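6-phosphogluconolactonase (Shewanella baltica, PDB 3NWP) probably hydrolyses 6-phosphogluconolactone to 6-phosphogluconate, the second step of the oxidative pentose phosphate pathway. Local coordinates at residues Glu5-Ser10 against Pro226-Trp231; Lys38-Val43 against Arg128-Val133; Ala161-Thr166 against Gly174-Ser179. All coordinates share one frame; numbering follows the deposited sequence.

Contact 1 (Glu5-Ser10 against Pro226-Trp231). With GOL (glycerol), chain C.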
loop_
_atom_site.group_PDB
_atom_site.type_symbol
_atom_site.label_atom_id
_atom_site.label_comp_id
_atom_site.label_asym_id
_atom_site.label_seq_id
_atom_site.Cartn_x
_atom_site.Cartn_y
_atom_site.Cartn_z
ATOM N N GLU A 5 2.485 3.992 20.888
ATOM C CA GLU A 5 2.179 2.593 20.682
ATOM C C GLU A 5 2.650 2.170 19.299
ATOM O O GLU A 5 2.289 2.802 18.292
ATOM C CB GLU A 5 0.680 2.347 20.825
ATOM C CG GLU A 5 0.357 0.870 20.788
ATOM C CD GLU A 5 -1.116 0.544 20.962
ATOM O OE1 GLU A 5 -1.645 0.807 22.047
ATOM O OE2 GLU A 5 -1.743 0.038 19.985
ATOM N N THR A 6 3.506 1.145 19.263
ATOM C CA THR A 6 4.132 0.668 18.049
ATOM C C THR A 6 4.231 -0.862 18.109
ATOM O O THR A 6 4.314 -1.459 19.224
ATOM C CB THR A 6 5.554 1.256 17.766
ATOM O OG1 THR A 6 6.516 0.669 18.660
ATOM C CG2 THR A 6 5.616 2.802 17.826
ATOM N N VAL A 7 4.311 -1.503 16.934
ATOM C CA VAL A 7 4.707 -2.889 16.776
ATOM C C VAL A 7 5.802 -2.879 15.712
ATOM O O VAL A 7 5.522 -2.540 14.555
ATOM C CB VAL A 7 3.582 -3.812 16.367
ATOM C CG1 VAL A 7 4.094 -5.245 16.064
ATOM C CG2 VAL A 7 2.478 -3.857 17.458
ATOM N N PHE A 8 7.017 -3.242 16.092
ATOM C CA PHE A 8 8.186 -3.040 15.285
ATOM C C PHE A 8 8.978 -4.341 15.237
ATOM O O PHE A 8 9.333 -4.933 16.284
ATOM C CB PHE A 8 9.015 -1.910 15.871
ATOM C CG PHE A 8 10.277 -1.642 15.083
ATOM C CD1 PHE A 8 10.281 -0.825 13.962
ATOM C CD2 PHE A 8 11.459 -2.268 15.478
ATOM C CE1 PHE A 8 11.478 -0.613 13.227
ATOM C CE2 PHE A 8 12.639 -2.068 14.731
ATOM C CZ PHE A 8 12.629 -1.236 13.638
ATOM N N LYS A 9 9.235 -4.839 14.033
ATOM C CA LYS A 9 9.975 -6.087 13.782
ATOM C C LYS A 9 11.189 -5.788 12.928
ATOM O O LYS A 9 11.058 -5.285 11.799
ATOM C CB LYS A 9 9.059 -7.090 13.134
ATOM C CG LYS A 9 7.860 -7.443 14.005
ATOM C CD LYS A 9 7.120 -8.634 13.433
ATOM C CE LYS A 9 5.871 -8.980 14.253
ATOM N NZ LYS A 9 5.378 -10.356 13.800
ATOM N N SER A 10 12.366 -6.039 13.470
ATOM C CA SER A 10 13.602 -5.857 12.718
ATOM C C SER A 10 14.216 -7.208 12.378
ATOM O O SER A 10 13.939 -8.241 13.024
ATOM C CB SER A 10 14.608 -5.028 13.515
ATOM O OG SER A 10 15.056 -5.702 14.706
ATOM N N PRO A 226 -4.527 -2.884 13.220
ATOM C CA PRO A 226 -3.159 -3.275 13.508
ATOM C C PRO A 226 -2.196 -2.862 12.424
ATOM O O PRO A 226 -2.490 -3.067 11.235
ATOM C CB PRO A 226 -3.216 -4.800 13.561
ATOM C CG PRO A 226 -4.658 -5.071 13.922
ATOM C CD PRO A 226 -5.425 -4.039 13.241
ATOM N N VAL A 227 -1.050 -2.340 12.838
ATOM C CA VAL A 227 0.019 -1.965 11.949
ATOM C C VAL A 227 1.299 -2.601 12.464
ATOM O O VAL A 227 1.728 -2.378 13.611
ATOM C CB VAL A 227 0.227 -0.434 11.937
ATOM C CG1 VAL A 227 1.431 -0.078 11.043
ATOM C CG2 VAL A 227 -0.994 0.260 11.452
ATOM N N ASP A 228 1.945 -3.409 11.623
ATOM C CA ASP A 228 3.206 -4.029 11.991
ATOM C C ASP A 228 4.298 -3.415 11.070
ATOM O O ASP A 228 4.191 -3.476 9.814
ATOM C CB ASP A 228 3.216 -5.525 11.776
ATOM C CG ASP A 228 2.320 -6.286 12.763
ATOM O OD1 ASP A 228 1.244 -5.822 13.166
ATOM O OD2 ASP A 228 2.722 -7.421 13.093
ATOM N N VAL A 229 5.333 -2.828 11.653
ATOM C CA VAL A 229 6.429 -2.246 10.877
ATOM C C VAL A 229 7.570 -3.238 10.764
ATOM O O VAL A 229 8.025 -3.821 11.764
ATOM C CB VAL A 229 6.946 -0.977 11.575
ATOM C CG1 VAL A 229 8.141 -0.362 10.794
ATOM C CG2 VAL A 229 5.770 0.036 11.785
ATOM N N PHE A 230 7.931 -3.580 9.533
ATOM C CA PHE A 230 9.022 -4.516 9.216
ATOM C C PHE A 230 10.215 -3.744 8.689
ATOM O O PHE A 230 10.062 -2.955 7.705
ATOM C CB PHE A 230 8.579 -5.505 8.145
ATOM C CG PHE A 230 7.794 -6.680 8.650
ATOM C CD1 PHE A 230 6.578 -6.538 9.353
ATOM C CD2 PHE A 230 8.240 -7.962 8.422
ATOM C CE1 PHE A 230 5.915 -7.637 9.818
ATOM C CE2 PHE A 230 7.565 -9.069 8.897
ATOM C CZ PHE A 230 6.407 -8.938 9.575
ATOM N N TRP A 231 11.384 -3.925 9.288
ATOM C CA TRP A 231 12.547 -3.146 8.899
ATOM C C TRP A 231 13.813 -3.974 8.903
ATOM O O TRP A 231 13.980 -4.858 9.730
ATOM C CB TRP A 231 12.734 -1.918 9.832
ATOM C CG TRP A 231 13.983 -1.089 9.536
ATOM C CD1 TRP A 231 14.114 -0.077 8.634
ATOM C CD2 TRP A 231 15.254 -1.229 10.168
ATOM N NE1 TRP A 231 15.391 0.390 8.621
ATOM C CE2 TRP A 231 16.121 -0.294 9.560
ATOM C CE3 TRP A 231 15.755 -2.084 11.157
ATOM C CZ2 TRP A 231 17.457 -0.147 9.941
ATOM C CZ3 TRP A 231 17.076 -1.956 11.524
ATOM C CH2 TRP A 231 17.912 -0.970 10.920
HETATM C C1 GOL C . 0.252 -0.977 16.537
HETATM O O1 GOL C . -0.554 -1.903 15.769
HETATM C C2 GOL C . -0.151 0.493 16.636
HETATM O O2 GOL C . -1.354 0.704 17.358
HETATM C C3 GOL C . -0.303 1.113 15.256
HETATM O O3 GOL C . 1.001 1.243 14.739
HETATM O O HOH W 1 3.161 -0.189 14.556
HETATM O O HOH W 2 3.777 -9.480 11.872
#
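Phe8 holds CG anti to its backbone N (chi1 179°), and its ring reaches across to the neighbouring strand, where CD1 lies 3.9 Å from Val229 CG1 and CE1 3.8 Å from Trp231 CB. Lys9, on the other face of the sheet, has CG anti to the carbonyl carbon (chi1 -61°). Its extended chain runs side by side with Phe230 and brings CD to 3.9 Å from the ring atom CZ. At the tip, Lys9 NZ stops 4.0 Å from Asp228 OD2, too far for a salt bridge. Water 2 joins the two, accepting from NZ and donating to OD2. Between these two layers of side chains, strand 8-11 pairs in parallel with strand 227-232, the beginning and end of the chain meeting in the sheet of this Rossmann-like family. Lys9 supplies both backbone links of its pair: its N donates to Val229 O at 2.8 Å, and its O accepts from Trp231 N. Val229 N donates to Val7 O one step earlier. Nearer the start the backbones part: water 1 accepts from Val7 N and donates to Val227 O. A glycerol, probably from the crystallisation liquor, sits there too, its O1 taking an almost straight bond (177°) of 3.0 Å from Val227 N while its O2 donates to Glu5 OE2. In the last pair of the two segments, Trp231 sets CE3 3.9 Å from Ser10 CB, which lies in the indole plane, and its NE1 bonds to Gly195 O.

Contact 2 (Lys38-Val43 against Arg128-Val133)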
loop_
_atom_site.group_PDB
_atom_site.type_symbol
_atom_site.label_atom_id
_atom_site.label_comp_id
_atom_site.label_asym_id
_atom_site.label_seq_id
_atom_site.Cartn_x
_atom_site.Cartn_y
_atom_site.Cartn_z
ATOM N N LYS A 38 -13.250 -15.209 -0.394
ATOM C CA LYS A 38 -12.409 -14.377 -1.231
ATOM C C LYS A 38 -11.675 -13.442 -0.259
ATOM O O LYS A 38 -12.212 -13.100 0.806
ATOM C CB LYS A 38 -13.217 -13.522 -2.190
ATOM C CG LYS A 38 -13.995 -14.299 -3.305
ATOM C CD LYS A 38 -13.002 -14.910 -4.345
ATOM C CE LYS A 38 -13.636 -15.680 -5.501
ATOM N NZ LYS A 38 -14.021 -16.973 -5.025
ATOM N N ALA A 39 -10.472 -13.059 -0.637
ATOM C CA ALA A 39 -9.658 -12.183 0.180
ATOM C C ALA A 39 -9.234 -11.008 -0.676
ATOM O O ALA A 39 -9.397 -11.017 -1.883
ATOM C CB ALA A 39 -8.442 -12.920 0.702
ATOM N N SER A 40 -8.757 -9.944 -0.023
ATOM C CA SER A 40 -8.257 -8.766 -0.724
ATOM C C SER A 40 -6.930 -8.306 -0.140
ATOM O O SER A 40 -6.696 -8.319 1.077
ATOM C CB SER A 40 -9.263 -7.629 -0.745
ATOM O OG SER A 40 -9.632 -7.256 0.548
ATOM N N LEU A 41 -6.038 -7.950 -1.060
ATOM C CA LEU A 41 -4.681 -7.476 -0.805
ATOM C C LEU A 41 -4.442 -6.142 -1.529
ATOM O O LEU A 41 -4.734 -6.013 -2.724
ATOM C CB LEU A 41 -3.722 -8.482 -1.347
ATOM C CG LEU A 41 -2.242 -8.143 -1.339
ATOM C CD1 LEU A 41 -1.686 -7.992 0.095
ATOM C CD2 LEU A 41 -1.373 -9.199 -2.177
ATOM N N VAL A 42 -3.903 -5.160 -0.808
ATOM C CA VAL A 42 -3.471 -3.891 -1.390
ATOM C C VAL A 42 -1.978 -3.871 -1.252
ATOM O O VAL A 42 -1.415 -4.124 -0.182
ATOM C CB VAL A 42 -4.066 -2.709 -0.640
ATOM C CG1 VAL A 42 -3.486 -1.366 -1.176
ATOM C CG2 VAL A 42 -5.662 -2.750 -0.706
ATOM N N VAL A 43 -1.277 -3.596 -2.343
ATOM C CA VAL A 43 0.154 -3.450 -2.320
ATOM C C VAL A 43 0.618 -2.064 -2.806
ATOM O O VAL A 43 -0.100 -1.398 -3.583
ATOM C CB VAL A 43 0.876 -4.520 -3.133
ATOM C CG1 VAL A 43 0.559 -5.940 -2.517
ATOM C CG2 VAL A 43 0.471 -4.508 -4.661
ATOM N N ARG A 128 -14.143 -5.885 1.212
ATOM C CA ARG A 128 -13.774 -4.873 2.180
ATOM C C ARG A 128 -14.478 -5.213 3.503
ATOM O O ARG A 128 -15.612 -5.683 3.483
ATOM C CB ARG A 128 -14.123 -3.476 1.653
ATOM C CG ARG A 128 -13.316 -3.069 0.399
ATOM C CD ARG A 128 -13.594 -1.673 -0.088
ATOM N NE ARG A 128 -14.875 -1.623 -0.780
ATOM C CZ ARG A 128 -15.977 -1.050 -0.305
ATOM N NH1 ARG A 128 -15.963 -0.405 0.852
ATOM N NH2 ARG A 128 -17.098 -1.081 -1.029
ATOM N N PRO A 129 -13.814 -5.062 4.636
ATOM C CA PRO A 129 -12.467 -4.499 4.746
ATOM C C PRO A 129 -11.378 -5.265 4.027
ATOM O O PRO A 129 -11.451 -6.484 3.896
ATOM C CB PRO A 129 -12.175 -4.513 6.239
ATOM C CG PRO A 129 -13.134 -5.395 6.806
ATOM C CD PRO A 129 -14.327 -5.421 5.969
ATOM N N PHE A 130 -10.343 -4.565 3.583
ATOM C CA PHE A 130 -9.223 -5.204 2.976
ATOM C C PHE A 130 -8.572 -6.143 3.981
ATOM O O PHE A 130 -8.358 -5.764 5.133
ATOM C CB PHE A 130 -8.177 -4.210 2.483
ATOM C CG PHE A 130 -8.654 -3.222 1.449
ATOM C CD1 PHE A 130 -9.169 -3.634 0.236
ATOM C CD2 PHE A 130 -8.465 -1.891 1.653
ATOM C CE1 PHE A 130 -9.585 -2.700 -0.715
ATOM C CE2 PHE A 130 -8.866 -0.948 0.679
ATOM C CZ PHE A 130 -9.402 -1.384 -0.489
ATOM N N ASP A 131 -8.195 -7.345 3.558
ATOM C CA ASP A 131 -7.596 -8.268 4.518
ATOM C C ASP A 131 -6.167 -7.895 4.885
ATOM O O ASP A 131 -5.766 -7.964 6.065
ATOM C CB ASP A 131 -7.649 -9.679 3.998
ATOM C CG ASP A 131 -9.101 -10.134 3.837
ATOM O OD1 ASP A 131 -9.830 -10.155 4.868
ATOM O OD2 ASP A 131 -9.564 -10.334 2.692
ATOM N N VAL A 132 -5.384 -7.499 3.884
ATOM C CA VAL A 132 -3.972 -7.126 4.096
ATOM C C VAL A 132 -3.637 -5.898 3.228
ATOM O O VAL A 132 -3.977 -5.877 2.024
ATOM C CB VAL A 132 -3.033 -8.259 3.714
ATOM C CG1 VAL A 132 -1.566 -7.797 3.881
ATOM C CG2 VAL A 132 -3.257 -9.503 4.578
ATOM N N VAL A 133 -3.055 -4.885 3.834
ATOM C CA VAL A 133 -2.537 -3.706 3.127
ATOM C C VAL A 133 -1.071 -3.608 3.395
ATOM O O VAL A 133 -0.630 -3.611 4.555
ATOM C CB VAL A 133 -3.226 -2.445 3.636
ATOM C CG1 VAL A 133 -2.620 -1.156 3.023
ATOM C CG2 VAL A 133 -4.731 -2.500 3.357
HETATM O O HOH W 3 -12.091 -11.224 2.855
#
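One face of the Phe130 ring carries Val42 CG2, which stands 3.6 Å from the ring centroid and only 7° off the normal, a CH-pi contact over the centre; at the rim, in the ring plane, Ser40 OG lies 3.7 Å from CD1. The contact belongs to the interior of the Rossmann-like sheet, where strand 39-43 runs parallel to strand 132-135 on one flank and to strand 66-74 on the other. An alanine in place of Phe130 would probably leave Val42 CG2 without the ring face it rests on and open a gap beside it, with Ser40 OG also losing its edge neighbour. The second flat group is the Asp131 carboxylate. Its OD2 uses the anti lone pair to accept from Ser40 N at 2.9 Å, while water 3 donates both to this oxygen and to Lys38 O. OD1 forms salt bridges with Arg36 and Arg187, so the buried charge is probably well balanced, and the carboxylate is held through both oxygens. Ser40 OG sits between its own backbone N and carbonyl carbon (chi1 58°); it is hydrogen-bonded to Pro127 O and receives a weak bond from Asp131 N. Regular parallel pairing begins where Val132 N donates to Ser40 O at 3.2 Å, and continues with Val42 N to Val132 O at 2.9 Å. On the sheet face away from Phe130, Leu41 and Val132 lie side by side, CD1 of the leucine 3.8 Å from CG1 of the valine.

Contact 3 (Ala161-Thr166 against Gly174-Ser179)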
loop_
_atom_site.group_PDB
_atom_site.type_symbol
_atom_site.label_atom_id
_atom_site.label_comp_id
_atom_site.label_asym_id
_atom_site.label_seq_id
_atom_site.Cartn_x
_atom_site.Cartn_y
_atom_site.Cartn_z
ATOM N N ALA A 161 -14.795 8.584 -0.418
ATOM C CA ALA A 161 -14.566 7.882 -1.664
ATOM C C ALA A 161 -13.383 6.928 -1.513
ATOM O O ALA A 161 -12.483 7.187 -0.725
ATOM C CB ALA A 161 -14.273 8.851 -2.811
ATOM N N LEU A 162 -13.382 5.861 -2.264
ATOM C CA LEU A 162 -12.294 4.895 -2.156
ATOM C C LEU A 162 -10.960 5.401 -2.691
ATOM O O LEU A 162 -9.909 4.962 -2.228
ATOM C CB LEU A 162 -12.663 3.569 -2.850
ATOM C CG LEU A 162 -13.760 2.759 -2.131
ATOM C CD1 LEU A 162 -14.029 1.559 -3.090
ATOM C CD2 LEU A 162 -13.335 2.242 -0.733
ATOM N N CYS A 163 -10.999 6.272 -3.710
ATOM C CA CYS A 163 -9.760 6.824 -4.255
ATOM C C CYS A 163 -9.989 8.225 -4.781
ATOM O O CYS A 163 -11.111 8.598 -5.157
ATOM C CB CYS A 163 -9.132 5.916 -5.250
ATOM S SG CYS A 163 -10.191 5.427 -6.579
ATOM N N VAL A 164 -8.914 8.996 -4.750
ATOM C CA VAL A 164 -8.943 10.388 -5.159
ATOM C C VAL A 164 -7.664 10.730 -5.859
ATOM O O VAL A 164 -6.653 10.032 -5.712
ATOM C CB VAL A 164 -9.159 11.355 -4.023
ATOM C CG1 VAL A 164 -10.521 11.112 -3.331
ATOM C CG2 VAL A 164 -8.005 11.365 -3.038
ATOM N N ALA A 165 -7.696 11.826 -6.623
ATOM C CA ALA A 165 -6.490 12.302 -7.268
ATOM C C ALA A 165 -5.687 13.139 -6.334
ATOM O O ALA A 165 -6.205 13.884 -5.510
ATOM C CB ALA A 165 -6.841 13.155 -8.565
ATOM N N THR A 166 -4.368 13.089 -6.482
ATOM C CA THR A 166 -3.490 14.018 -5.794
ATOM C C THR A 166 -2.347 14.462 -6.714
ATOM O O THR A 166 -1.981 13.742 -7.659
ATOM C CB THR A 166 -2.859 13.459 -4.459
ATOM O OG1 THR A 166 -1.867 12.480 -4.788
ATOM C CG2 THR A 166 -3.950 12.873 -3.538
ATOM N N GLY A 174 1.020 13.166 -11.909
ATOM C CA GLY A 174 -0.297 13.128 -11.280
ATOM C C GLY A 174 -0.467 11.752 -10.642
ATOM O O GLY A 174 0.016 10.774 -11.175
ATOM N N ARG A 175 -1.267 11.685 -9.571
ATOM C CA ARG A 175 -1.451 10.455 -8.822
ATOM C C ARG A 175 -2.922 10.175 -8.592
ATOM O O ARG A 175 -3.751 11.091 -8.457
ATOM C CB ARG A 175 -0.779 10.527 -7.430
ATOM C CG ARG A 175 0.668 11.039 -7.416
ATOM C CD ARG A 175 1.533 10.139 -8.208
ATOM N NE ARG A 175 2.945 10.511 -8.167
ATOM C CZ ARG A 175 3.852 9.974 -7.326
ATOM N NH1 ARG A 175 3.473 9.081 -6.406
ATOM N NH2 ARG A 175 5.132 10.337 -7.410
ATOM N N ILE A 176 -3.220 8.891 -8.515
ATOM C CA ILE A 176 -4.447 8.436 -7.892
ATOM C C ILE A 176 -3.995 7.718 -6.628
ATOM O O ILE A 176 -2.938 7.085 -6.595
ATOM C CB ILE A 176 -5.222 7.555 -8.858
ATOM C CG1 ILE A 176 -6.551 7.129 -8.293
ATOM C CG2 ILE A 176 -4.414 6.353 -9.301
ATOM C CD1 ILE A 176 -7.580 6.958 -9.412
ATOM N N THR A 177 -4.786 7.852 -5.592
ATOM C CA THR A 177 -4.482 7.178 -4.333
ATOM C C THR A 177 -5.730 6.598 -3.732
ATOM O O THR A 177 -6.798 7.229 -3.726
ATOM C CB THR A 177 -3.810 8.166 -3.361
ATOM O OG1 THR A 177 -3.259 7.439 -2.224
ATOM C CG2 THR A 177 -4.754 9.247 -2.827
ATOM N N LEU A 178 -5.580 5.478 -3.050
ATOM C CA LEU A 178 -6.628 5.078 -2.127
ATOM C C LEU A 178 -6.681 6.108 -1.011
ATOM O O LEU A 178 -5.699 6.684 -0.604
ATOM C CB LEU A 178 -6.412 3.642 -1.587
ATOM C CG LEU A 178 -6.404 2.496 -2.578
ATOM C CD1 LEU A 178 -6.477 1.101 -1.840
ATOM C CD2 LEU A 178 -7.462 2.597 -3.664
ATOM N N SER A 179 -7.874 6.318 -0.476
ATOM C CA SER A 179 -8.111 7.249 0.597
ATOM C C SER A 179 -7.724 6.676 1.951
ATOM O O SER A 179 -7.584 5.481 2.097
ATOM C CB SER A 179 -9.587 7.629 0.665
ATOM O OG SER A 179 -10.398 6.482 0.862
#
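Thr166, Thr177 and Arg175 share one face of a beta hairpin, strand 163-166 against strand 175-178, and carry much of its buried surface. Thr166 and Arg175 form a hydrogen-bonded antiparallel pair. Thr166 N donates to Arg175 O at 2.9 Å from above the carbonyl plane, and Arg175 N returns a bond to Thr166 O. Their side chains cross with Thr166 OG1 3.5 Å from Arg175 CB; this hydroxyl is hydrogen-bonded to Ser145 O, while the arginine chain bends at CD (chi2 -61°) and its end leads away, the guanidinium bonding to Pro172 O and Ser145 OG. Thr177 sits diagonally from Thr166, and its CG2 meets two methyls of the other strand, 3.8 Å from Thr166 CG2 and 3.9 Å from Val164 CG2. With OG1 anti to the backbone N (chi1 -168°), Thr177 turns its methyl to this cluster and its hydroxyl away, donating to Leu178 O and accepting from Ser145 N. Val164 and Thr177 exchange both backbone bonds, Val164 N meeting Thr177 O at 2.9 Å. Just past strand 175-178, Ser179 holds the loop that leads into strand 163-166: its N bonds to Leu162 O at 3.0 Å, and its OG donates to Ala161 O at 2.7 Å. Ser179 is the N-cap of helix 180-184, and the same OG accepts from Ala182 N. The threonine methyls thus pack together across the hairpin while the hydroxyls tie it to Ser145, so both buried threonine hydroxyls are satisfied and no charged pair spans the two segments.

Overall arrangement
All three contacts reach one mixed sheet but differ in depth. Contact 2 is buried in its parallel middle, contact 3 is a buried antiparallel hairpin joined to strand 66-74, and contact 1 is a partly exposed pairing of chain ends that encloses both others in sequence. Contacts 2 and 3, with centres 17 Å apart, touch through Leu178 CD1, which packs on Val42 and Phe130; contacts 1 and 3 lie on opposite sides of the chain's centre. Chemistry follows place: water and glycerol mediate at contact 1, a carboxylate with arginine partners is buried at contact 2, and hydroxyls bonded to backbone atoms mark contact 3.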